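Local coordinates for protein arginine--tRNA ligase (Campylobacter jejuni, PDB 3FNR) that catalyses the ATP-dependent joining of L-arginine to tRNA(Arg), giving arginyl-tRNA(Arg), AMP and diphosphate, as a class I aminoacyl-tRNA synthetase, at residues Ile340-His344 with Ile439-Phe443; Phe410-Tyr414 with Leu431-Val435. The protein carries 1 engineered substitution. All coordinates share one frame. Numbering follows the deposited sequence.

Interaction 1 (Ile340-His344 with Ile439-Phe443); sequences INYAH and IKTAF
Two helices of the DALR anticodon-binding domain pack here. Residues 340-344 belong to helix 336-353 and residues 439-443 to helix 425-445. Alpha-helical bonds run from H344 N to I340 O (3.3 Å) and from F443 N to I439 O (2.9 Å). The axes of the two segments approach to 10.9 Å, with 142° between their N-to-C directions, roughly antiparallel but splayed. H344 and I439 have the nearest CA atoms, 6.8 Å apart. I340, A343 and H344 point CA-to-CB toward the partner, as do I439 and F443. I439 (m, t) is central. I439 CG2 lies 3.8 Å from I340 CG2 and 3.9 Å from H344 CB, while I439 CD1 lies 3.7 Å from A343 CB. I340 is also m, t, and I340 CG2 sits 3.6 Å from F443 CZ. The F443 chi1 of -108° lies between wells and carries the ring across to helix 336-353. N341 has a similarly unusual chi1, -95°. N341 OD1 lies 3.5 Å from F443 CE1, at the ring edge. H344 is t with chi2 -93°, and H344 NE2 lies 4.1 Å from K440 CB. The amine of K440 leads away from the contact. No hydrogen bond joins the segments. Apolar packing holds the contact, while N341 OD1 and H344 ND1 find their hydrogen bonds with the backbone of K451 in the C-terminal tail.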
loop_
_atom_site.group_PDB
_atom_site.type_symbol
_atom_site.label_atom_id
_atom_site.label_comp_id
_atom_site.label_asym_id
_atom_site.label_seq_id
_atom_site.Cartn_x
_atom_site.Cartn_y
_atom_site.Cartn_z
ATOM N N ILE A 340 -21.528 0.400 2.073
ATOM C CA ILE A 340 -21.103 1.781 1.881
ATOM C C ILE A 340 -21.456 2.241 0.467
ATOM O O ILE A 340 -22.045 3.309 0.301
ATOM C CB ILE A 340 -19.597 1.997 2.207
ATOM C CG1 ILE A 340 -19.327 1.715 3.691
ATOM C CG2 ILE A 340 -19.183 3.419 1.879
ATOM C CD1 ILE A 340 -17.886 1.363 4.024
ATOM N N ASN A 341 -21.137 1.422 -0.537
ATOM C CA ASN A 341 -21.526 1.705 -1.930
ATOM C C ASN A 341 -23.037 1.833 -2.099
ATOM O O ASN A 341 -23.514 2.674 -2.872
ATOM C CB ASN A 341 -21.004 0.625 -2.899
ATOM C CG ASN A 341 -19.677 0.993 -3.558
ATOM O OD1 ASN A 341 -19.393 2.164 -3.820
ATOM N ND2 ASN A 341 -18.870 -0.020 -3.861
ATOM N N TYR A 342 -23.781 0.995 -1.381
ATOM C CA TYR A 342 -25.244 1.021 -1.417
ATOM C C TYR A 342 -25.794 2.368 -0.939
ATOM O O TYR A 342 -26.731 2.885 -1.535
ATOM C CB TYR A 342 -25.850 -0.141 -0.617
ATOM C CG TYR A 342 -27.340 -0.318 -0.844
ATOM C CD1 TYR A 342 -27.892 -0.182 -2.120
ATOM C CD2 TYR A 342 -28.196 -0.627 0.215
ATOM C CE1 TYR A 342 -29.255 -0.328 -2.332
ATOM C CE2 TYR A 342 -29.564 -0.779 0.012
ATOM C CZ TYR A 342 -30.082 -0.630 -1.267
ATOM O OH TYR A 342 -31.432 -0.782 -1.486
ATOM N N ALA A 343 -25.180 2.938 0.100
ATOM C CA ALA A 343 -25.526 4.275 0.579
ATOM C C ALA A 343 -25.373 5.312 -0.527
ATOM O O ALA A 343 -26.298 6.087 -0.788
ATOM C CB ALA A 343 -24.675 4.639 1.779
ATOM N N HIS A 344 -24.220 5.284 -1.193
ATOM C CA HIS A 344 -23.901 6.195 -2.283
ATOM C C HIS A 344 -24.861 6.036 -3.474
ATOM O O HIS A 344 -25.340 7.031 -4.025
ATOM C CB HIS A 344 -22.447 5.980 -2.732
ATOM C CG HIS A 344 -21.959 7.010 -3.701
ATOM N ND1 HIS A 344 -22.041 6.842 -5.064
ATOM C CD2 HIS A 344 -21.413 8.233 -3.503
ATOM C CE1 HIS A 344 -21.554 7.913 -5.667
ATOM N NE2 HIS A 344 -21.165 8.771 -4.742
ATOM N N ILE A 439 -18.593 10.018 1.094
ATOM C CA ILE A 439 -18.378 8.611 0.762
ATOM C C ILE A 439 -17.368 8.515 -0.384
ATOM O O ILE A 439 -16.345 7.818 -0.266
ATOM C CB ILE A 439 -19.715 7.884 0.443
ATOM C CG1 ILE A 439 -20.492 7.645 1.739
ATOM C CG2 ILE A 439 -19.477 6.556 -0.274
ATOM C CD1 ILE A 439 -21.897 7.145 1.549
ATOM N N LYS A 440 -17.632 9.280 -1.442
ATOM C CA LYS A 440 -16.796 9.333 -2.641
ATOM C C LYS A 440 -15.365 9.790 -2.348
ATOM O O LYS A 440 -14.407 9.149 -2.781
ATOM C CB LYS A 440 -17.445 10.251 -3.685
ATOM C CG LYS A 440 -16.640 10.414 -4.959
ATOM C CD LYS A 440 -17.549 10.685 -6.137
ATOM C CE LYS A 440 -17.530 12.136 -6.537
ATOM N NZ LYS A 440 -16.413 12.371 -7.487
ATOM N N THR A 441 -15.235 10.898 -1.620
ATOM C CA THR A 441 -13.939 11.416 -1.209
ATOM C C THR A 441 -13.131 10.369 -0.430
ATOM O O THR A 441 -12.059 9.972 -0.878
ATOM C CB THR A 441 -14.090 12.722 -0.398
ATOM O OG1 THR A 441 -14.787 13.693 -1.196
ATOM C CG2 THR A 441 -12.725 13.279 0.017
ATOM N N ALA A 442 -13.663 9.903 0.699
ATOM C CA ALA A 442 -12.952 8.955 1.558
ATOM C C ALA A 442 -12.587 7.669 0.816
ATOM O O ALA A 442 -11.444 7.197 0.915
ATOM C CB ALA A 442 -13.765 8.641 2.795
ATOM N N PHE A 443 -13.557 7.124 0.076
ATOM C CA PHE A 443 -13.340 5.943 -0.769
ATOM C C PHE A 443 -12.205 6.132 -1.772
ATOM O O PHE A 443 -11.409 5.223 -1.963
ATOM C CB PHE A 443 -14.608 5.561 -1.536
ATOM C CG PHE A 443 -15.288 4.313 -1.038
ATOM C CD1 PHE A 443 -16.515 3.930 -1.571
ATOM C CD2 PHE A 443 -14.714 3.517 -0.053
ATOM C CE1 PHE A 443 -17.153 2.776 -1.135
ATOM C CE2 PHE A 443 -15.345 2.367 0.392
ATOM C CZ PHE A 443 -16.564 1.990 -0.149
#

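Interaction 2 (Phe410-Tyr414 with Leu431-Val435); sequences FHKFY and LFSLV. With SO4 (sulfate ion), chain D.
An aromatic cluster of F410, Y414 and F432 forms the centre of this helix pair in the all-helical DALR anticodon-binding domain. Residues 410-414 lie on helix 398-416 and residues 431-435 on helix 425-445, the next helix in the chain. Both segments are helical. Their axes run nearly antiparallel, at 162° (signed crossing angle -162°), and approach to 12.2 Å. This wide spacing leaves room for the rings. F410 and V435 have the nearest CA atoms, 7.7 Å apart. F432 starts sideways, but chi1 m (-75°) brings its ring in among the rings of F410, F413 and Y414, all three with chi1 t. The edge of F410 meets the face of F432 in a T-shaped pair, with centroids 4.9 Å apart and planes at 77°. F432 in turn puts its edge to the face of Y414, an offset edge-to-face pair with centroids 5.3 Å apart and planes at 82°. F413 CD1 lies 3.7 Å from F432 CE2, and F413 CE1 lies 3.8 Å from CD2 of L431 (t, p). V435 (t) places CG1 4.1 Å from F410 CB. A343 and I347 of helix 336-353 also touch F410. Beyond the cluster is a sulfate, probably from the crystallisation liquor, also hydrogen-bonded by the backbone N of V419 and V420 and by NZ of K353. The Y414 hydroxyl donates a hydrogen bond to it, with Y414 OH 2.6 Å from sulfate O2.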
loop_
_atom_site.group_PDB
_atom_site.type_symbol
_atom_site.label_atom_id
_atom_site.label_comp_id
_atom_site.label_asym_id
_atom_site.label_seq_id
_atom_site.Cartn_x
_atom_site.Cartn_y
_atom_site.Cartn_z
ATOM N N PHE A 410 -26.649 6.946 7.482
ATOM C CA PHE A 410 -27.402 7.339 6.291
ATOM C C PHE A 410 -28.569 6.398 6.027
ATOM O O PHE A 410 -29.701 6.850 5.885
ATOM C CB PHE A 410 -26.553 7.402 5.019
ATOM C CG PHE A 410 -27.389 7.483 3.767
ATOM C CD1 PHE A 410 -28.014 8.671 3.421
ATOM C CD2 PHE A 410 -27.590 6.361 2.962
ATOM C CE1 PHE A 410 -28.820 8.752 2.288
ATOM C CE2 PHE A 410 -28.390 6.427 1.829
ATOM C CZ PHE A 410 -29.010 7.619 1.493
ATOM N N HIS A 411 -28.272 5.103 5.930
ATOM C CA HIS A 411 -29.268 4.094 5.616
ATOM C C HIS A 411 -30.448 4.199 6.561
ATOM O O HIS A 411 -31.588 4.249 6.113
ATOM C CB HIS A 411 -28.664 2.684 5.663
ATOM C CG HIS A 411 -27.875 2.319 4.438
ATOM N ND1 HIS A 411 -28.418 2.336 3.172
ATOM C CD2 HIS A 411 -26.592 1.909 4.289
ATOM C CE1 HIS A 411 -27.504 1.958 2.295
ATOM N NE2 HIS A 411 -26.385 1.695 2.946
ATOM N N LYS A 412 -30.156 4.268 7.858
ATOM C CA LYS A 412 -31.173 4.368 8.882
ATOM C C LYS A 412 -31.986 5.660 8.718
ATOM O O LYS A 412 -33.213 5.625 8.760
ATOM C CB LYS A 412 -30.549 4.271 10.273
ATOM C CG LYS A 412 -31.568 3.989 11.362
ATOM C CD LYS A 412 -31.150 4.550 12.715
ATOM C CE LYS A 412 -32.117 4.107 13.817
ATOM N NZ LYS A 412 -33.544 4.395 13.489
ATOM N N PHE A 413 -31.310 6.781 8.485
ATOM C CA PHE A 413 -32.009 8.040 8.225
ATOM C C PHE A 413 -32.964 7.960 7.034
ATOM O O PHE A 413 -34.127 8.345 7.150
ATOM C CB PHE A 413 -31.033 9.200 8.030
ATOM C CG PHE A 413 -31.710 10.532 7.845
ATOM C CD1 PHE A 413 -31.856 11.091 6.579
ATOM C CD2 PHE A 413 -32.212 11.224 8.945
ATOM C CE1 PHE A 413 -32.494 12.319 6.420
ATOM C CE2 PHE A 413 -32.840 12.452 8.796
ATOM C CZ PHE A 413 -32.984 13.003 7.547
ATOM N N TYR A 414 -32.476 7.469 5.898
ATOM C CA TYR A 414 -33.281 7.433 4.675
ATOM C C TYR A 414 -34.460 6.456 4.763
ATOM O O TYR A 414 -35.503 6.693 4.161
ATOM C CB TYR A 414 -32.395 7.167 3.456
ATOM C CG TYR A 414 -33.094 7.180 2.106
ATOM C CD1 TYR A 414 -32.704 6.295 1.117
ATOM C CD2 TYR A 414 -34.132 8.078 1.810
ATOM C CE1 TYR A 414 -33.318 6.276 -0.122
ATOM C CE2 TYR A 414 -34.762 8.060 0.558
ATOM C CZ TYR A 414 -34.338 7.152 -0.400
ATOM O OH TYR A 414 -34.913 7.094 -1.646
ATOM N N LEU A 431 -28.622 17.513 1.880
ATOM C CA LEU A 431 -28.016 16.686 2.897
ATOM C C LEU A 431 -27.399 15.452 2.248
ATOM O O LEU A 431 -26.220 15.177 2.451
ATOM C CB LEU A 431 -29.048 16.265 3.947
ATOM C CG LEU A 431 -28.565 15.264 5.003
ATOM C CD1 LEU A 431 -27.409 15.825 5.790
ATOM C CD2 LEU A 431 -29.676 14.873 5.946
ATOM N N PHE A 432 -28.197 14.745 1.449
ATOM C CA PHE A 432 -27.771 13.499 0.810
ATOM C C PHE A 432 -26.583 13.723 -0.115
ATOM O O PHE A 432 -25.672 12.895 -0.157
ATOM C CB PHE A 432 -28.930 12.855 0.040
ATOM C CG PHE A 432 -29.960 12.175 0.916
ATOM C CD1 PHE A 432 -30.849 11.268 0.358
ATOM C CD2 PHE A 432 -30.039 12.428 2.287
ATOM C CE1 PHE A 432 -31.805 10.639 1.136
ATOM C CE2 PHE A 432 -31.000 11.808 3.079
ATOM C CZ PHE A 432 -31.881 10.911 2.503
ATOM N N SER A 433 -26.580 14.855 -0.821
ATOM C CA SER A 433 -25.516 15.176 -1.775
ATOM C C SER A 433 -24.188 15.332 -1.061
ATOM O O SER A 433 -23.136 15.003 -1.609
ATOM C CB SER A 433 -25.834 16.441 -2.569
ATOM O OG SER A 433 -25.656 17.596 -1.777
ATOM N N LEU A 434 -24.252 15.806 0.178
ATOM C CA LEU A 434 -23.067 15.944 0.999
ATOM C C LEU A 434 -22.566 14.603 1.555
ATOM O O LEU A 434 -21.358 14.384 1.643
ATOM C CB LEU A 434 -23.344 16.935 2.117
ATOM C CG LEU A 434 -22.139 17.483 2.866
ATOM C CD1 LEU A 434 -21.233 18.311 1.957
ATOM C CD2 LEU A 434 -22.682 18.311 3.974
ATOM N N VAL A 435 -23.490 13.719 1.927
ATOM C CA VAL A 435 -23.157 12.348 2.348
ATOM C C VAL A 435 -22.498 11.572 1.197
ATOM O O VAL A 435 -21.473 10.920 1.385
ATOM C CB VAL A 435 -24.404 11.589 2.878
ATOM C CG1 VAL A 435 -24.064 10.156 3.283
ATOM C CG2 VAL A 435 -25.022 12.339 4.070
HETATM S S SO4 D . -38.478 8.320 -1.118
HETATM O O1 SO4 D . -38.527 9.630 -1.742
HETATM O O2 SO4 D . -37.440 7.534 -1.774
HETATM O O3 SO4 D . -38.197 8.443 0.305
HETATM O O4 SO4 D . -39.771 7.668 -1.268
#

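How the interactions relate
From the N terminus, helix 5-17 packs near 431-435; much later the chain reaches helix 336-353, which holds 340-344. Helices 371-381 and 383-393 follow, then helix 398-416 with 410-414. After a loop (417-424), helix 425-445 supplies 431-435 and then 439-443. Interaction 2 closes a short loop of 16 residues. It is nested inside the 94-residue loop closed by interaction 1. Their centres are about 11 Å apart, and both use helix 425-445. The two also touch directly: A343 O lies 3.4 Å from F410 CE2, and Y342 CD2 lies 3.4 Å from H411 CE1. Helices 336-353, 398-416 and 425-445 thus meet one another within the anticodon-binding domain.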